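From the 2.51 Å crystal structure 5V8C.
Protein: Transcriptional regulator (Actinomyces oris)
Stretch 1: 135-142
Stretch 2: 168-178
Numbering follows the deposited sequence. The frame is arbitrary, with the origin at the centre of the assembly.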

ATOM      1  N   PRO A 135     -18.908  -0.669   8.281  1.00 84.52           N
ATOM      2  CA  PRO A 135     -20.271  -0.270   7.893  1.00 86.22           C
ATOM      3  C   PRO A 135     -21.356  -1.275   8.242  1.00 89.99           C
ATOM      4  O   PRO A 135     -22.522  -0.895   8.332  1.00 91.78           O
ATOM      5  CB  PRO A 135     -20.167  -0.075   6.376  1.00 87.93           C
ATOM      6  CG  PRO A 135     -19.063  -0.964   5.955  1.00 90.82           C
ATOM      7  CD  PRO A 135     -18.085  -1.001   7.099  1.00 85.70           C
ATOM      8  N   GLU A 136     -20.985  -2.550   8.394  1.00 84.82           N
ATOM      9  CA  GLU A 136     -21.929  -3.647   8.621  1.00 84.17           C
ATOM     10  C   GLU A 136     -21.168  -4.855   9.144  1.00 81.40           C
ATOM     11  O   GLU A 136     -19.999  -4.980   8.802  1.00 78.79           O
ATOM     12  CB  GLU A 136     -22.523  -4.047   7.264  1.00 85.65           C
ATOM     13  CG  GLU A 136     -24.029  -4.069   7.207  1.00 98.37           C
ATOM     14  CD  GLU A 136     -24.545  -4.514   5.853  1.00114.74           C
ATOM     15  OE1 GLU A 136     -23.749  -5.088   5.071  1.00 77.35           O
ATOM     16  OE2 GLU A 136     -25.743  -4.281   5.570  1.00110.70           O
ATOM     17  N   PRO A 137     -21.810  -5.836   9.821  1.00 76.21           N
ATOM     18  CA  PRO A 137     -21.067  -7.047  10.208  1.00 75.22           C
ATOM     19  C   PRO A 137     -20.484  -7.759   8.986  1.00 80.44           C
ATOM     20  O   PRO A 137     -21.162  -7.886   7.968  1.00 82.02           O
ATOM     21  CB  PRO A 137     -22.122  -7.898  10.914  1.00 77.38           C
ATOM     22  CG  PRO A 137     -23.164  -6.924  11.353  1.00 81.74           C
ATOM     23  CD  PRO A 137     -23.208  -5.895  10.292  1.00 77.36           C
ATOM     24  N   VAL A 138     -19.193  -8.106   9.048  1.00 75.84           N
ATOM     25  CA  VAL A 138     -18.461  -8.786   7.977  1.00 74.22           C
ATOM     26  C   VAL A 138     -17.814 -10.025   8.541  1.00 79.86           C
ATOM     27  O   VAL A 138     -17.340 -10.004   9.668  1.00 79.54           O
ATOM     28  CB  VAL A 138     -17.337  -7.922   7.334  1.00 75.99           C
ATOM     29  CG1 VAL A 138     -17.442  -7.897   5.816  1.00 74.84           C
ATOM     30  CG2 VAL A 138     -17.231  -6.523   7.937  1.00 75.28           C
ATOM     31  N   ARG A 139     -17.632 -11.038   7.706  1.00 79.86           N
ATOM     32  CA  ARG A 139     -16.877 -12.233   8.080  1.00 81.81           C
ATOM     33  C   ARG A 139     -16.135 -12.784   6.866  1.00 89.92           C
ATOM     34  O   ARG A 139     -16.460 -12.444   5.721  1.00 89.76           O
ATOM     35  CB  ARG A 139     -17.759 -13.313   8.750  1.00 80.87           C
ATOM     36  CG  ARG A 139     -18.904 -13.788   7.878  1.00 92.61           C
ATOM     37  CD  ARG A 139     -19.174 -15.264   8.020  1.00105.59           C
ATOM     38  NE  ARG A 139     -19.820 -15.572   9.293  1.00116.17           N
ATOM     39  CZ  ARG A 139     -20.632 -16.605   9.487  1.00125.12           C
ATOM     40  NH1 ARG A 139     -20.923 -17.429   8.484  1.00 93.34           N
ATOM     41  NH2 ARG A 139     -21.175 -16.814  10.682  1.00114.37           N
ATOM     42  N   ASP A 140     -15.129 -13.615   7.125  1.00 88.83           N
ATOM     43  CA  ASP A 140     -14.331 -14.271   6.101  1.00 89.86           C
ATOM     44  C   ASP A 140     -13.703 -15.498   6.730  1.00 97.07           C
ATOM     45  O   ASP A 140     -12.909 -15.371   7.662  1.00 96.73           O
ATOM     46  CB  ASP A 140     -13.246 -13.320   5.552  1.00 91.08           C
ATOM     47  CG  ASP A 140     -12.669 -13.725   4.211  1.00102.95           C
ATOM     48  OD1 ASP A 140     -12.214 -14.885   4.081  1.00105.30           O
ATOM     49  OD2 ASP A 140     -12.625 -12.870   3.306  1.00108.76           O
ATOM     50  N   ALA A 141     -14.108 -16.688   6.264  1.00 97.41           N
ATOM     51  CA  ALA A 141     -13.595 -17.967   6.756  1.00 99.11           C
ATOM     52  C   ALA A 141     -12.105 -18.124   6.424  1.00104.87           C
ATOM     53  O   ALA A 141     -11.335 -18.623   7.251  1.00105.06           O
ATOM     54  CB  ALA A 141     -14.389 -19.106   6.143  1.00100.78           C
ATOM     55  N   TYR A 142     -11.704 -17.656   5.221  1.00101.62           N
ATOM     56  CA  TYR A 142     -10.328 -17.727   4.725  1.00101.31           C
ATOM     57  C   TYR A 142      -9.346 -16.882   5.544  1.00103.40           C
ATOM     58  O   TYR A 142      -8.373 -17.434   6.055  1.00105.06           O
ATOM     59  CB  TYR A 142     -10.262 -17.376   3.225  1.00101.94           C
ATOM     60  N   HIS A 168     -12.827 -13.308  -0.013  1.00109.87           N
ATOM     61  CA  HIS A 168     -14.253 -13.555  -0.201  1.00110.16           C
ATOM     62  C   HIS A 168     -15.038 -13.096   1.039  1.00108.26           C
ATOM     63  O   HIS A 168     -15.282 -13.886   1.958  1.00107.89           O
ATOM     64  CB  HIS A 168     -14.520 -15.031  -0.554  1.00113.48           C
ATOM     65  CG  HIS A 168     -13.703 -15.527  -1.707  1.00118.71           C
ATOM     66  ND1 HIS A 168     -12.616 -16.364  -1.513  1.00121.61           N
ATOM     67  CD2 HIS A 168     -13.814 -15.251  -3.028  1.00121.53           C
ATOM     68  CE1 HIS A 168     -12.118 -16.588  -2.718  1.00122.22           C
ATOM     69  NE2 HIS A 168     -12.802 -15.935  -3.662  1.00122.50           N
ATOM     70  N   PRO A 169     -15.384 -11.796   1.114  1.00100.48           N
ATOM     71  CA  PRO A 169     -16.119 -11.308   2.292  1.00 98.34           C
ATOM     72  C   PRO A 169     -17.598 -11.683   2.295  1.00 97.81           C
ATOM     73  O   PRO A 169     -18.339 -11.318   1.378  1.00 99.69           O
ATOM     74  CB  PRO A 169     -15.897  -9.794   2.252  1.00 99.78           C
ATOM     75  CG  PRO A 169     -15.615  -9.480   0.830  1.00105.01           C
ATOM     76  CD  PRO A 169     -15.156 -10.721   0.127  1.00101.31           C
ATOM     77  N   GLU A 170     -18.025 -12.421   3.328  1.00 89.06           N
ATOM     78  CA  GLU A 170     -19.428 -12.790   3.498  1.00 87.32           C
ATOM     79  C   GLU A 170     -20.129 -11.657   4.223  1.00 86.74           C
ATOM     80  O   GLU A 170     -19.562 -11.051   5.138  1.00 85.65           O
ATOM     81  CB  GLU A 170     -19.581 -14.081   4.303  1.00 89.42           C
ATOM     82  CG  GLU A 170     -19.390 -15.360   3.511  1.00100.12           C
ATOM     83  CD  GLU A 170     -19.156 -16.567   4.396  1.00126.50           C
ATOM     84  OE1 GLU A 170     -20.095 -16.960   5.127  1.00114.48           O
ATOM     85  OE2 GLU A 170     -18.017 -17.088   4.399  1.00130.73           O
ATOM     86  N   ILE A 171     -21.355 -11.355   3.805  1.00 81.06           N
ATOM     87  CA  ILE A 171     -22.115 -10.268   4.398  1.00 79.81           C
ATOM     88  C   ILE A 171     -23.546 -10.718   4.725  1.00 84.35           C
ATOM     89  O   ILE A 171     -23.985 -11.757   4.238  1.00 83.02           O
ATOM     90  CB  ILE A 171     -22.006  -8.995   3.513  1.00 81.67           C
ATOM     91  CG1 ILE A 171     -21.972  -7.739   4.371  1.00 80.85           C
ATOM     92  CG2 ILE A 171     -23.051  -8.917   2.400  1.00 82.48           C
ATOM     93  CD1 ILE A 171     -20.664  -7.152   4.452  1.00 83.11           C
ATOM     94  N   LEU A 172     -24.238  -9.988   5.613  1.00 82.11           N
ATOM     95  CA  LEU A 172     -25.573 -10.382   6.040  1.00 83.82           C
ATOM     96  C   LEU A 172     -26.664  -9.748   5.157  1.00 89.93           C
ATOM     97  O   LEU A 172     -26.917  -8.534   5.224  1.00 90.47           O
ATOM     98  CB  LEU A 172     -25.748 -10.027   7.527  1.00 84.73           C
ATOM     99  CG  LEU A 172     -26.572 -10.939   8.429  1.00 91.07           C
ATOM    100  CD1 LEU A 172     -28.063 -10.734   8.211  1.00 98.43           C
ATOM    101  CD2 LEU A 172     -26.130 -12.412   8.357  1.00 89.70           C
ATOM    102  N   ARG A 173     -27.253 -10.563   4.273  1.00 85.62           N
ATOM    103  CA  ARG A 173     -28.339 -10.120   3.395  1.00 85.96           C
ATOM    104  C   ARG A 173     -29.516 -11.082   3.519  1.00 90.01           C
ATOM    105  O   ARG A 173     -29.322 -12.300   3.482  1.00 89.63           O
ATOM    106  CB  ARG A 173     -27.875  -9.998   1.933  1.00 85.13           C
ATOM    107  CG  ARG A 173     -26.870  -8.879   1.672  1.00 91.28           C
ATOM    108  CD  ARG A 173     -27.494  -7.491   1.672  1.00 93.84           C
ATOM    109  NE  ARG A 173     -26.555  -6.484   1.180  1.00 96.21           N
ATOM    110  CZ  ARG A 173     -25.682  -5.835   1.943  1.00104.42           C
ATOM    111  NH1 ARG A 173     -25.636  -6.065   3.246  1.00 86.71           N
ATOM    112  NH2 ARG A 173     -24.858  -4.945   1.408  1.00 97.71           N
ATOM    113  N   ASP A 174     -30.719 -10.536   3.752  1.00 87.19           N
ATOM    114  CA  ASP A 174     -31.942 -11.313   3.942  1.00 88.98           C
ATOM    115  C   ASP A 174     -31.743 -12.404   5.021  1.00 93.29           C
ATOM    116  O   ASP A 174     -32.088 -13.572   4.816  1.00 94.00           O
ATOM    117  CB  ASP A 174     -32.422 -11.893   2.591  1.00 91.64           C
ATOM    118  CG  ASP A 174     -33.861 -12.359   2.563  1.00103.40           C
ATOM    119  OD1 ASP A 174     -34.759 -11.528   2.812  1.00108.07           O
ATOM    120  OD2 ASP A 174     -34.089 -13.548   2.268  1.00105.08           O
ATOM    121  N   GLY A 175     -31.111 -12.017   6.128  1.00 88.83           N
ATOM    122  CA  GLY A 175     -30.820 -12.908   7.252  1.00 88.55           C
ATOM    123  C   GLY A 175     -29.861 -14.052   6.971  1.00 89.00           C
ATOM    124  O   GLY A 175     -29.881 -15.062   7.679  1.00 87.96           O
ATOM    125  N   ARG A 176     -29.015 -13.908   5.939  1.00 83.87           N
ATOM    126  CA  ARG A 176     -28.104 -14.966   5.507  1.00 83.03           C
ATOM    127  C   ARG A 176     -26.722 -14.458   5.182  1.00 87.35           C
ATOM    128  O   ARG A 176     -26.568 -13.385   4.606  1.00 88.33           O
ATOM    129  CB  ARG A 176     -28.683 -15.709   4.276  1.00 82.92           C
ATOM    130  CG  ARG A 176     -29.768 -16.734   4.597  1.00 89.57           C
ATOM    131  CD  ARG A 176     -30.220 -17.468   3.346  1.00112.39           C
ATOM    132  NE  ARG A 176     -31.663 -17.354   3.130  1.00132.80           N
ATOM    133  CZ  ARG A 176     -32.238 -16.429   2.366  1.00145.26           C
ATOM    134  NH1 ARG A 176     -31.496 -15.532   1.725  1.00133.96           N
ATOM    135  NH2 ARG A 176     -33.557 -16.392   2.237  1.00124.11           N
ATOM    136  N   TRP A 177     -25.714 -15.261   5.479  1.00 85.48           N
ATOM    137  CA  TRP A 177     -24.336 -14.941   5.123  1.00 84.93           C
ATOM    138  C   TRP A 177     -24.148 -15.200   3.626  1.00 93.82           C
ATOM    139  O   TRP A 177     -24.296 -16.331   3.149  1.00 95.23           O
ATOM    140  CB  TRP A 177     -23.345 -15.729   5.986  1.00 82.36           C
ATOM    141  CG  TRP A 177     -23.324 -15.264   7.413  1.00 82.81           C
ATOM    142  CD1 TRP A 177     -23.788 -15.935   8.508  1.00 86.39           C
ATOM    143  CD2 TRP A 177     -22.851 -13.995   7.890  1.00 81.75           C
ATOM    144  NE1 TRP A 177     -23.597 -15.180   9.643  1.00 85.40           N
ATOM    145  CE2 TRP A 177     -22.998 -13.996   9.296  1.00 85.54           C
ATOM    146  CE3 TRP A 177     -22.309 -12.858   7.264  1.00 81.23           C
ATOM    147  CZ2 TRP A 177     -22.621 -12.907  10.085  1.00 84.06           C
ATOM    148  CZ3 TRP A 177     -21.943 -11.778   8.047  1.00 82.00           C
ATOM    149  CH2 TRP A 177     -22.089 -11.813   9.439  1.00 83.26           C
ATOM    150  N   VAL A 178     -23.916 -14.120   2.880  1.00 91.10           N
ATOM    151  CA  VAL A 178     -23.861 -14.146   1.432  1.00 91.70           C
ATOM    152  C   VAL A 178     -22.546 -13.574   0.879  1.00 98.87           C
ATOM    153  O   VAL A 178     -22.053 -12.544   1.344  1.00 97.32           O
ATOM    154  CB  VAL A 178     -25.134 -13.444   0.882  1.00 95.15           C
ATOM    155  CG1 VAL A 178     -24.816 -12.253  -0.014  1.00 94.41           C
ATOM    156  CG2 VAL A 178     -26.052 -14.437   0.188  1.00 95.89           C
TER
HETATM  157  O   HOH W   1     -23.812  -7.608   7.206  1.00 75.29           O

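The shortest polar link between the stretches is a salt bridge at one end of the interface: Arg173 NH1 donates to Glu136 OE1 at 2.8 Å, with a nearly straight N-H...O angle of 165°. The carboxylate meets the edge of the guanidinium, near its plane, where the N-H groups point. The same NH1 also makes a weak bond to Leu172 O, 3.4 Å away.

The backbones are joined at Arg139 and Glu170, an antiparallel hydrogen-bonded pair. Glu170 N donates to Arg139 O at 2.9 Å, and Arg139 N donates to Glu170 O at 3.2 Å, so each residue both gives and accepts. The two strands run at 139° to one another, antiparallel in sense but well short of ideal. Two residues along each chain, at Pro137 and Leu172, a water takes up part of the gap: it donates to Pro137 O at 2.8 Å and accepts from Leu172 N at 2.9 Å, bridging two backbone groups that lie 4.4 Å apart, too far for a direct bond. On its other side the second strand continues into a hairpin, closed by a type I' turn from Arg173 to Arg176. Ile171 and Val178 pair there through two backbone bonds, Ile171 N to Val178 O at 2.8 Å and Val178 N to Ile171 O at 2.7 Å. Gly175, with a phi of 65°, suits this turn.

The hairpin brings Trp177 under Arg139. The guanidinium lies flat on the indole, planes 14° apart, and Arg139 CZ sits 3.3 Å from the centroid of the five-membered ring of Trp177, a cation-pi contact over the ring face. Arg139 NH2 and Trp177 NE1 approach to 3.1 Å, but both are donors, so this closeness reflects stacking rather than a hydrogen bond. Further back along the side chain, Arg139 CG lies 3.8 Å from the centroid of the six-membered ring of Trp177, adding a CH-pi contact. With a face of the guanidinium on the indole, its edge remains available to Glu170: Arg139 NH1 reaches Glu170 OE1 at 3.5 Å, a weak hydrogen bond within a salt bridge.

Val138 and Ile171 project from the opposite face of the sheet to Arg139 and Glu170. Val138 CG1 packs against Ile171 CD1 at 3.6 Å and Pro169 CB at 4.3 Å, forming a small apolar patch. Pro137 CB touches the indole at Trp177 CH2, 4.2 Å away. At the far end, His168 N makes a weak bond to Asp140 OD2 at 3.4 Å.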